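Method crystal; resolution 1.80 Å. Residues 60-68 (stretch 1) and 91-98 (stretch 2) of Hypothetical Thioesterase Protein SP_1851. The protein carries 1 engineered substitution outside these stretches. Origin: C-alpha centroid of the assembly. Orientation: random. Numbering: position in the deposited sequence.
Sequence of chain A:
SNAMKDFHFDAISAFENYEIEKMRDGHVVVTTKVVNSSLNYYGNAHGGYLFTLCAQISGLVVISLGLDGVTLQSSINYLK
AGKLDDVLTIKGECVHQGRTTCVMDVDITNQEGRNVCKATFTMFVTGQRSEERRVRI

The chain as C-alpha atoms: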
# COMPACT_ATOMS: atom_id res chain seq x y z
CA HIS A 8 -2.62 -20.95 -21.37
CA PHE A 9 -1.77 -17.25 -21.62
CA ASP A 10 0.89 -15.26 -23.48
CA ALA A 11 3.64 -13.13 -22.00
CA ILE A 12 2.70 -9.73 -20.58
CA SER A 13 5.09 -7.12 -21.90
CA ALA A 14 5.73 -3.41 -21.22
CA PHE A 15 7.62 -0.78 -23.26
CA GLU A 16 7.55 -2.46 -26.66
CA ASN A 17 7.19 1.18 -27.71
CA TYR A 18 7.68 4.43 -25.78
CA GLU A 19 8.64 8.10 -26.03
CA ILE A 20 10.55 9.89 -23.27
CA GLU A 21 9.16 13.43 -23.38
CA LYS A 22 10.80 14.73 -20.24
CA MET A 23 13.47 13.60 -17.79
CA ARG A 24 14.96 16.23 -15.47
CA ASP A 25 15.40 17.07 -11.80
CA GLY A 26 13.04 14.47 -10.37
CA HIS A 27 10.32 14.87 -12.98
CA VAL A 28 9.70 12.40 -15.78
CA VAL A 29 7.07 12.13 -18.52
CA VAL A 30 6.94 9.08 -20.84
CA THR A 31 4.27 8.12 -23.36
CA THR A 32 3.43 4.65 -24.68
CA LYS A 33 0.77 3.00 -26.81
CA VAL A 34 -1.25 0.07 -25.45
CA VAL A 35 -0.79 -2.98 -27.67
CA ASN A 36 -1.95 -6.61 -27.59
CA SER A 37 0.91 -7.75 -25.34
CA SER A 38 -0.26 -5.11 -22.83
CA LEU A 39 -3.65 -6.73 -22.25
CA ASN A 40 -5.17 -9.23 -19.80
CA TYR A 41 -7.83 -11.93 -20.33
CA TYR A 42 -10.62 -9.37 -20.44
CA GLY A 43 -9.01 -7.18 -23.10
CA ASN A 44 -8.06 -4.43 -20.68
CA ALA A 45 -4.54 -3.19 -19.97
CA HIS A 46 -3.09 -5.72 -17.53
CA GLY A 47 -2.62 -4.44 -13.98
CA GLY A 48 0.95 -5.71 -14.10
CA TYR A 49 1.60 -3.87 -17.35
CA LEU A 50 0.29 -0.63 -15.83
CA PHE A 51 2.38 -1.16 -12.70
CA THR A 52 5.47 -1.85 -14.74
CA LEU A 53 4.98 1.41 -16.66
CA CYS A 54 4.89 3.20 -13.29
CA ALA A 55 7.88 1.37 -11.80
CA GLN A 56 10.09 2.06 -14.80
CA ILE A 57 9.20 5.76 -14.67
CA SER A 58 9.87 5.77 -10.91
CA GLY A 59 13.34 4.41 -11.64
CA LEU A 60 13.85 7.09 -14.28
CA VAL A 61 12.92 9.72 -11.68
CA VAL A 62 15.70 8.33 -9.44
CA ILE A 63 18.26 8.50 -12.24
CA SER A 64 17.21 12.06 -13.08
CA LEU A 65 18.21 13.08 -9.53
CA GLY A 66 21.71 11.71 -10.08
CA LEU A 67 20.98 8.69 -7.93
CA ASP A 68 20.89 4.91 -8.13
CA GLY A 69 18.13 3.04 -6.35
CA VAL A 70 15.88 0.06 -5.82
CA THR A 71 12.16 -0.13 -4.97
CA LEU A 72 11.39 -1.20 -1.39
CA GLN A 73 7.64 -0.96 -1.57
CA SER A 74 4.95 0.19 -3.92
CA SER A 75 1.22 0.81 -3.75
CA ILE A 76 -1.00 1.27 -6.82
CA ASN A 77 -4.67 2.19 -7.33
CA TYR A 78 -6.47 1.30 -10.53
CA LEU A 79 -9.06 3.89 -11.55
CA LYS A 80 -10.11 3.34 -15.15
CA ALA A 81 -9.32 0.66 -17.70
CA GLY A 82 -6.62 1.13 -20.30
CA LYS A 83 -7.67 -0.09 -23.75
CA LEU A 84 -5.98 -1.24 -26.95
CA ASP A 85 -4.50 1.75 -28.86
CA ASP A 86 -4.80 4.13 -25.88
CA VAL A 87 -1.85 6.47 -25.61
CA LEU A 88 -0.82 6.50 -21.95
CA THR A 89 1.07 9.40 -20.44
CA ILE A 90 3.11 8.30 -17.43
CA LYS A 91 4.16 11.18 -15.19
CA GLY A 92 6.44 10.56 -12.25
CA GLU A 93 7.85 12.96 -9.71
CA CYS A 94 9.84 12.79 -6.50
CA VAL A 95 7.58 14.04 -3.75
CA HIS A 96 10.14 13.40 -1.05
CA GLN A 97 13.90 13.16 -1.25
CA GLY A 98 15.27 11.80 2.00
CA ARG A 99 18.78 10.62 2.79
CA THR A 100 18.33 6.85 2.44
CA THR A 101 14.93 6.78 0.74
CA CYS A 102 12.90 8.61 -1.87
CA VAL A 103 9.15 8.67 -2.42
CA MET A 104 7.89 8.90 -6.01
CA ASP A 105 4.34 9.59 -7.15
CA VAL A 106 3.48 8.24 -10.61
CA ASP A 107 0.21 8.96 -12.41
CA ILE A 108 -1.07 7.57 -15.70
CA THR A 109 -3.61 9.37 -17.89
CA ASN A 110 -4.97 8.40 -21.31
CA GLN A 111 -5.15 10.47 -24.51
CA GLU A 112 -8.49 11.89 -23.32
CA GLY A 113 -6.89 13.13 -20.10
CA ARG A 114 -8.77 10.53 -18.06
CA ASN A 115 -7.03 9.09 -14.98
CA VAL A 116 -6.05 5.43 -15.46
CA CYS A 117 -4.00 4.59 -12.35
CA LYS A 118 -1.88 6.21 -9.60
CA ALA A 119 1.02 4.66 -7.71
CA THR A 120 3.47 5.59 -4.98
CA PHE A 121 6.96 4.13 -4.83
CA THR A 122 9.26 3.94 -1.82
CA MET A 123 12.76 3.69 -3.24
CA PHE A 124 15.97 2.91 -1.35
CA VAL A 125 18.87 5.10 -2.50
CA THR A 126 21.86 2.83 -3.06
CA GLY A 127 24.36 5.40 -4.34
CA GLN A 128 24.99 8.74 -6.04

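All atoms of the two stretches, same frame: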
# COMPACT_ATOMS: atom_id res chain seq x y z
N LEU A 60 13.36 5.96 -13.50
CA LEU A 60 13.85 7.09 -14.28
C LEU A 60 13.87 8.38 -13.45
O LEU A 60 14.77 9.20 -13.59
CB LEU A 60 13.02 7.28 -15.55
CG LEU A 60 13.17 6.19 -16.63
CD1 LEU A 60 12.13 6.41 -17.71
CD2 LEU A 60 14.56 6.18 -17.24
N VAL A 61 12.89 8.55 -12.56
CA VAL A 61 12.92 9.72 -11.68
C VAL A 61 14.18 9.69 -10.80
O VAL A 61 14.85 10.71 -10.67
CB VAL A 61 11.67 9.82 -10.79
CG1 VAL A 61 11.83 10.94 -9.75
CG2 VAL A 61 10.44 10.08 -11.62
N VAL A 62 14.48 8.53 -10.23
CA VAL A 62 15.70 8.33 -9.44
C VAL A 62 16.95 8.73 -10.22
O VAL A 62 17.79 9.48 -9.72
CB VAL A 62 15.89 6.86 -9.01
CG1 VAL A 62 17.25 6.69 -8.32
CG2 VAL A 62 14.78 6.38 -8.09
N ILE A 63 17.07 8.21 -11.44
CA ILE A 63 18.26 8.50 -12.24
C ILE A 63 18.37 9.99 -12.50
O ILE A 63 19.46 10.56 -12.44
CB ILE A 63 18.23 7.71 -13.55
CG1 ILE A 63 18.36 6.22 -13.25
CG2 ILE A 63 19.38 8.15 -14.47
CD1 ILE A 63 18.19 5.35 -14.47
N SER A 64 17.24 10.64 -12.75
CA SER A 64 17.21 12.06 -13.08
C SER A 64 17.69 12.93 -11.92
O SER A 64 18.03 14.10 -12.12
CB SER A 64 15.80 12.49 -13.50
OG SER A 64 14.95 12.60 -12.37
N LEU A 65 17.70 12.37 -10.71
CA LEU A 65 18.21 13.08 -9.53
C LEU A 65 19.68 12.79 -9.28
O LEU A 65 20.23 13.21 -8.25
CB LEU A 65 17.40 12.71 -8.29
CG LEU A 65 15.94 13.17 -8.27
CD1 LEU A 65 15.24 12.48 -7.14
CD2 LEU A 65 15.85 14.68 -8.13
N GLY A 66 20.31 12.07 -10.20
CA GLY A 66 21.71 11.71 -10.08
C GLY A 66 21.93 10.61 -9.06
O GLY A 66 22.97 10.54 -8.41
N LEU A 67 20.93 9.74 -8.92
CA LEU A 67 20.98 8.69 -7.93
C LEU A 67 20.79 7.31 -8.55
O LEU A 67 20.25 7.18 -9.65
CB LEU A 67 19.90 8.90 -6.86
CG LEU A 67 19.88 10.24 -6.12
CD1 LEU A 67 18.66 10.31 -5.22
CD2 LEU A 67 21.16 10.43 -5.33
N ASP A 68 21.24 6.29 -7.83
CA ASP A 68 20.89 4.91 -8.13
C ASP A 68 19.96 4.45 -7.03
O ASP A 68 20.05 4.91 -5.89
CB ASP A 68 22.11 4.01 -8.20
CG ASP A 68 23.01 4.33 -9.37
OD1 ASP A 68 22.51 4.35 -10.52
OD2 ASP A 68 24.21 4.58 -9.14
N LYS A 91 3.46 10.05 -15.80
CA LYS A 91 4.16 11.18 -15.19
C LYS A 91 4.61 10.80 -13.80
O LYS A 91 3.78 10.47 -12.96
CB LYS A 91 3.24 12.40 -15.10
CG LYS A 91 2.68 12.85 -16.45
CD LYS A 91 1.86 14.14 -16.28
CE LYS A 91 1.53 14.75 -17.64
NZ LYS A 91 0.90 16.10 -17.47
N GLY A 92 5.92 10.86 -13.56
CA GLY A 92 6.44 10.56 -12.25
C GLY A 92 7.17 11.76 -11.67
O GLY A 92 7.78 12.55 -12.41
N GLU A 93 7.09 11.91 -10.36
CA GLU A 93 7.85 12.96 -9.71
C GLU A 93 8.27 12.53 -8.31
O GLU A 93 7.58 11.74 -7.67
CB GLU A 93 7.05 14.25 -9.65
CG GLU A 93 5.97 14.27 -8.60
CD GLU A 93 5.30 15.62 -8.48
OE1 GLU A 93 4.53 15.98 -9.39
OE2 GLU A 93 5.55 16.33 -7.48
N CYS A 94 9.40 13.05 -7.86
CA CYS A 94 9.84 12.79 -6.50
C CYS A 94 9.13 13.74 -5.57
O CYS A 94 9.32 14.95 -5.65
CB CYS A 94 11.35 12.96 -6.37
SG CYS A 94 11.97 12.49 -4.75
N VAL A 95 8.30 13.20 -4.69
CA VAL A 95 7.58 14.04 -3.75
C VAL A 95 8.39 14.22 -2.48
O VAL A 95 8.22 15.21 -1.76
CB VAL A 95 6.19 13.48 -3.41
CG1 VAL A 95 5.34 13.42 -4.65
CG2 VAL A 95 6.31 12.12 -2.78
N HIS A 96 9.28 13.28 -2.22
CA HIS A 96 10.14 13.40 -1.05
C HIS A 96 11.50 12.81 -1.31
O HIS A 96 11.63 11.65 -1.70
CB HIS A 96 9.50 12.72 0.18
CG HIS A 96 10.38 12.74 1.39
ND1 HIS A 96 10.55 13.87 2.16
CD2 HIS A 96 11.16 11.79 1.95
CE1 HIS A 96 11.39 13.61 3.15
NE2 HIS A 96 11.77 12.35 3.04
N GLN A 97 12.53 13.63 -1.10
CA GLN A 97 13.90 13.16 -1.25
C GLN A 97 14.58 13.15 0.10
O GLN A 97 15.04 14.19 0.59
CB GLN A 97 14.67 14.04 -2.23
CG GLN A 97 16.02 13.47 -2.61
CD GLN A 97 16.71 14.26 -3.70
OE1 GLN A 97 16.10 15.13 -4.32
NE2 GLN A 97 17.98 13.96 -3.94
N GLY A 98 14.61 11.98 0.72
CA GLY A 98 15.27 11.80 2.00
C GLY A 98 16.71 11.38 1.80
O GLY A 98 17.21 11.38 0.67
O HOH W 1 19.77 14.53 -5.99

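A helix can pack against a strand without a single direct hydrogen bond between them, through carbon contacts and a shared water. Here helix residues 60-64 approach strand 91-94 to 8.3 Å between axes, their directions 47° apart. Past the helix the bonding shortens to three-residue spans: Leu65 N bonds to Val62 O (3.1 Å) and only weakly to Val61 O (3.3 Å), while Gly66 N reaches Ile63 O (2.8 Å). Gly66 has a positive phi, a conformation that favours glycine. The chain turns a corner at Val95, so the strands before and after it belong to different sheets or faces.

Val61 fits where the strand has no side chain. Its CG2 lies 3.7 Å from Gly92 C, and a CB on Gly92 would fall about 3.2 Å from that methyl, a tight fit. Val61 CG1 meets Cys94 CB at 4.0 Å, and four residues on, Leu65 CD1 touches the same Cys94 CB, also at 4.0 Å.

Beyond the corner the contact becomes mixed. The amide of Gln97 lies against leucine methyls, with OE1 3.8 Å from Leu65 CD2 and NE2 3.9 Å from Leu67 CD1. A water supplies the polar link, donating to Leu65 O (2.7 Å from the water O) and accepting from Gln97 NE2 (2.8 Å from the water O).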